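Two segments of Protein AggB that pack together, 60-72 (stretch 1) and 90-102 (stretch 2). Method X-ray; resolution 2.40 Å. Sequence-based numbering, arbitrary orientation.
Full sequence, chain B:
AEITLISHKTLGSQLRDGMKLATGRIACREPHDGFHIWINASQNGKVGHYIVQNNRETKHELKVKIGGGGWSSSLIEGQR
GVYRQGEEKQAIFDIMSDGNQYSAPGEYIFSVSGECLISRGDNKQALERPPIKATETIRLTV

Stretch 1, residues 60-72: HELKVKIGGGGWS
Stretch 2 (90-102) QAIFDIMSDGNQY

Residues 61-67 and 90-97 of Protein AggB form neighbouring antiparallel strands, their N-to-C directions 153° apart and their axes 4.5 Å apart at closest approach; together the two stretches bury 858 Å². Lys65 and Met96, which cover the most surface, sit directly opposite each other as a hydrogen-bonded pair with CA atoms 5.1 Å apart. Both have extended beta-strand backbones (phi/psi -138/154 and -122/149), and Lys65 N to Met96 O and Met96 N to Lys65 O are each 2.7 Å. The next pair, Ile66 with Ile95, is non-hydrogen-bonded, with a CA-CA distance of 4.6 Å; then Gly67 with Asp94 closes a second ring, Gly67 N to Asp94 O and Asp94 N to Gly67 O both 3.1 Å.

The side chains of Lys65 and Met96 share one face of the sheet. Lys65 leaves with chi1 p and runs out through three t torsions; Met96 is m, t, m, its unbranched, flexible chain able to lie against the lysine stem. This brings Lys65 CE to 3.7 Å from Met96 CE, a contact between a lysine methylene and the methionine methyl. Lysine suits such a partly exposed place because its long aliphatic stem can pack while its amine lies farther out. On the other face, Ile66 (chi1 t, chi2 t) meets Ile95 (m, t), with Ile66 CG1 to Ile95 CG1 at 4.1 Å, branched hydrocarbon filling a buried layer.

Asp98, the third main contributor, follows the strand. Asp98 CB points toward stretch 1 and lies 3.8 Å from Lys63 CB, with chi1 t; the short side chain packs here while its OD2 is hydrogen-bonded elsewhere in the structure. Asp98 N donates to Lys63 O (2.8 Å), and the same carbonyl accepts from Gln101 NE2 (2.9 Å). Gln101 OE1 in turn accepts from Lys63 N (3.0 Å), so one amide side chain, with chi1 p and chi2 t, serves both backbone polar groups of Lys63 as a neighbouring strand would. Glutamine suits this role because its side chain carries both donor and acceptor. Gln101 NE2 also donates to Ser97 OG at 2.8 Å.

Beyond Gly67, a type II turn runs from Gly68 to Trp71, closed by Trp71 N to Gly68 O at 2.9 Å. Gly67 (132/-107), Gly68 (107/-169) and Gly70 (92/12) adopt angles at which a CB would jam against the preceding carbonyl oxygen, so glycine fits each. The turn delivers Trp71 (chi1 m, chi2 95°) toward stretch 2: Trp71 NE1 donates to Ile92 O at 2.9 Å, with the oxygen near the ring plane, while Trp71 CZ2 lies 3.9 Å from Ala91 CB.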

# COMPACT_ATOMS: atom_id res chain seq x y z
N HIS B 60 -21.40 1.12 19.53
CA HIS B 60 -20.86 1.82 18.35
C HIS B 60 -19.78 2.82 18.73
O HIS B 60 -20.05 3.80 19.44
CB HIS B 60 -21.98 2.56 17.62
CG HIS B 60 -23.27 1.82 17.58
ND1 HIS B 60 -23.35 0.47 17.31
CD2 HIS B 60 -24.54 2.23 17.78
CE1 HIS B 60 -24.61 0.08 17.34
NE2 HIS B 60 -25.36 1.14 17.63
N GLU B 61 -18.56 2.60 18.25
CA GLU B 61 -17.45 3.43 18.69
C GLU B 61 -16.54 3.89 17.58
O GLU B 61 -15.83 3.09 16.98
CB GLU B 61 -16.62 2.71 19.74
CG GLU B 61 -17.32 2.57 21.06
CD GLU B 61 -16.43 2.00 22.12
OE1 GLU B 61 -15.57 1.17 21.77
OE2 GLU B 61 -16.57 2.40 23.30
N LEU B 62 -16.54 5.20 17.32
CA LEU B 62 -15.55 5.79 16.44
C LEU B 62 -14.25 6.01 17.19
O LEU B 62 -14.25 6.61 18.26
CB LEU B 62 -16.04 7.10 15.87
CG LEU B 62 -17.04 6.89 14.76
CD1 LEU B 62 -17.53 8.23 14.22
CD2 LEU B 62 -16.40 6.04 13.66
N LYS B 63 -13.16 5.51 16.64
CA LYS B 63 -11.84 5.88 17.10
C LYS B 63 -11.46 7.09 16.27
O LYS B 63 -11.43 7.03 15.04
CB LYS B 63 -10.80 4.78 16.84
CG LYS B 63 -11.27 3.35 17.06
CD LYS B 63 -10.14 2.33 16.82
CE LYS B 63 -8.93 2.53 17.75
NZ LYS B 63 -9.19 2.07 19.16
N VAL B 64 -11.17 8.19 16.94
CA VAL B 64 -10.80 9.38 16.22
C VAL B 64 -9.47 9.88 16.73
O VAL B 64 -9.00 9.45 17.80
CB VAL B 64 -11.87 10.45 16.36
CG1 VAL B 64 -13.20 9.92 15.86
CG2 VAL B 64 -11.97 10.92 17.83
N LYS B 65 -8.84 10.75 15.96
CA LYS B 65 -7.61 11.40 16.39
C LYS B 65 -7.66 12.88 16.02
O LYS B 65 -8.34 13.29 15.08
CB LYS B 65 -6.37 10.73 15.78
CG LYS B 65 -6.31 10.75 14.26
CD LYS B 65 -4.99 10.16 13.71
CE LYS B 65 -4.94 10.20 12.19
NZ LYS B 65 -3.70 9.54 11.66
N ILE B 66 -6.92 13.68 16.77
CA ILE B 66 -6.97 15.12 16.58
C ILE B 66 -5.60 15.72 16.31
O ILE B 66 -4.60 15.32 16.89
CB ILE B 66 -7.64 15.81 17.78
CG1 ILE B 66 -7.99 17.26 17.43
CG2 ILE B 66 -6.75 15.71 19.02
CD1 ILE B 66 -8.82 18.00 18.50
N GLY B 67 -5.57 16.71 15.44
CA GLY B 67 -4.35 17.45 15.17
C GLY B 67 -4.14 17.56 13.68
O GLY B 67 -4.87 18.28 13.01
N GLY B 68 -3.17 16.82 13.16
CA GLY B 68 -2.86 16.85 11.75
C GLY B 68 -1.56 17.58 11.51
O GLY B 68 -0.84 17.90 12.46
N GLY B 69 -1.27 17.87 10.24
CA GLY B 69 -0.07 18.58 9.83
C GLY B 69 0.43 19.69 10.76
O GLY B 69 -0.18 20.75 10.85
N GLY B 70 1.54 19.42 11.44
CA GLY B 70 2.18 20.41 12.27
C GLY B 70 1.73 20.39 13.72
O GLY B 70 2.03 21.32 14.47
N TRP B 71 1.02 19.34 14.12
CA TRP B 71 0.55 19.18 15.50
C TRP B 71 1.30 17.99 16.09
O TRP B 71 1.27 16.90 15.54
CB TRP B 71 -0.98 18.94 15.56
CG TRP B 71 -1.88 20.09 15.07
CD1 TRP B 71 -2.41 20.25 13.82
CD2 TRP B 71 -2.34 21.22 15.84
NE1 TRP B 71 -3.16 21.40 13.76
CE2 TRP B 71 -3.12 22.02 14.98
CE3 TRP B 71 -2.15 21.63 17.17
CZ2 TRP B 71 -3.72 23.21 15.41
CZ3 TRP B 71 -2.74 22.81 17.59
CH2 TRP B 71 -3.52 23.58 16.71
N SER B 72 1.99 18.21 17.20
CA SER B 72 2.69 17.14 17.89
C SER B 72 1.94 16.81 19.16
O SER B 72 1.35 17.71 19.77
CB SER B 72 4.14 17.54 18.22
OG SER B 72 4.81 17.99 17.05
N GLN B 90 -4.00 32.44 14.32
CA GLN B 90 -4.91 31.30 14.40
C GLN B 90 -4.32 30.05 13.79
O GLN B 90 -3.27 30.10 13.18
CB GLN B 90 -6.28 31.64 13.82
CG GLN B 90 -6.33 31.65 12.33
CD GLN B 90 -5.54 32.77 11.74
OE1 GLN B 90 -4.33 32.65 11.49
NE2 GLN B 90 -6.21 33.90 11.49
N ALA B 91 -5.00 28.92 14.00
CA ALA B 91 -4.46 27.63 13.57
C ALA B 91 -5.56 26.65 13.22
O ALA B 91 -6.60 26.60 13.87
CB ALA B 91 -3.56 27.06 14.62
N ILE B 92 -5.33 25.88 12.17
CA ILE B 92 -6.32 24.94 11.70
C ILE B 92 -5.93 23.50 12.09
O ILE B 92 -4.76 23.13 12.04
CB ILE B 92 -6.52 25.08 10.19
CG1 ILE B 92 -7.05 26.48 9.90
CG2 ILE B 92 -7.44 24.01 9.63
CD1 ILE B 92 -8.46 26.72 10.39
N PHE B 93 -6.93 22.73 12.52
CA PHE B 93 -6.74 21.32 12.89
C PHE B 93 -7.92 20.47 12.43
O PHE B 93 -8.99 20.98 12.10
CB PHE B 93 -6.60 21.16 14.41
CG PHE B 93 -7.81 21.64 15.17
CD1 PHE B 93 -8.83 20.78 15.48
CD2 PHE B 93 -7.90 22.98 15.58
CE1 PHE B 93 -9.95 21.21 16.18
CE2 PHE B 93 -9.01 23.42 16.27
CZ PHE B 93 -10.05 22.52 16.57
N ASP B 94 -7.75 19.16 12.41
CA ASP B 94 -8.87 18.31 12.05
C ASP B 94 -9.13 17.27 13.10
O ASP B 94 -8.24 16.95 13.90
CB ASP B 94 -8.60 17.59 10.74
CG ASP B 94 -8.45 18.54 9.57
OD1 ASP B 94 -9.49 18.99 9.03
OD2 ASP B 94 -7.30 18.78 9.17
N ILE B 95 -10.34 16.74 13.09
CA ILE B 95 -10.65 15.51 13.79
C ILE B 95 -10.75 14.41 12.75
O ILE B 95 -11.54 14.49 11.80
CB ILE B 95 -11.93 15.63 14.63
CG1 ILE B 95 -11.69 16.62 15.78
CG2 ILE B 95 -12.35 14.26 15.18
CD1 ILE B 95 -12.96 17.05 16.53
N MET B 96 -9.92 13.39 12.92
CA MET B 96 -9.77 12.40 11.88
C MET B 96 -10.08 10.98 12.34
O MET B 96 -9.86 10.63 13.51
CB MET B 96 -8.35 12.45 11.28
CG MET B 96 -8.02 13.72 10.54
SD MET B 96 -6.25 13.89 10.21
CE MET B 96 -5.54 13.83 11.83
N SER B 97 -10.59 10.18 11.42
CA SER B 97 -10.71 8.75 11.64
C SER B 97 -9.38 8.13 12.04
O SER B 97 -8.37 8.31 11.36
CB SER B 97 -11.22 8.05 10.39
OG SER B 97 -11.32 6.68 10.64
N ASP B 98 -9.37 7.41 13.16
CA ASP B 98 -8.15 6.79 13.64
C ASP B 98 -8.07 5.36 13.13
O ASP B 98 -8.44 4.42 13.83
CB ASP B 98 -8.09 6.82 15.17
CG ASP B 98 -6.80 6.23 15.72
OD1 ASP B 98 -5.88 5.95 14.93
OD2 ASP B 98 -6.71 6.06 16.95
N GLY B 99 -7.57 5.20 11.91
CA GLY B 99 -7.57 3.92 11.24
C GLY B 99 -8.80 3.71 10.37
O GLY B 99 -9.73 4.53 10.36
N ASN B 100 -8.78 2.61 9.62
CA ASN B 100 -9.93 2.20 8.81
C ASN B 100 -10.95 1.56 9.73
O ASN B 100 -10.59 0.79 10.62
CB ASN B 100 -9.51 1.18 7.75
CG ASN B 100 -8.51 1.74 6.76
OD1 ASN B 100 -8.64 2.87 6.30
ND2 ASN B 100 -7.48 0.95 6.45
N GLN B 101 -12.22 1.87 9.51
CA GLN B 101 -13.26 1.39 10.41
C GLN B 101 -14.63 1.61 9.81
O GLN B 101 -14.81 2.35 8.86
CB GLN B 101 -13.17 2.10 11.78
CG GLN B 101 -13.60 3.58 11.80
CD GLN B 101 -13.15 4.33 13.07
OE1 GLN B 101 -13.26 3.82 14.19
NE2 GLN B 101 -12.64 5.56 12.88
N TYR B 102 -15.61 0.96 10.41
CA TYR B 102 -17.00 1.10 10.01
C TYR B 102 -17.69 2.13 10.91
O TYR B 102 -17.33 2.29 12.08
CB TYR B 102 -17.70 -0.26 10.14
CG TYR B 102 -19.19 -0.19 10.32
CD1 TYR B 102 -20.03 -0.01 9.23
CD2 TYR B 102 -19.77 -0.31 11.57
CE1 TYR B 102 -21.40 0.04 9.39
CE2 TYR B 102 -21.13 -0.26 11.74
CZ TYR B 102 -21.94 -0.08 10.64
OH TYR B 102 -23.31 -0.04 10.79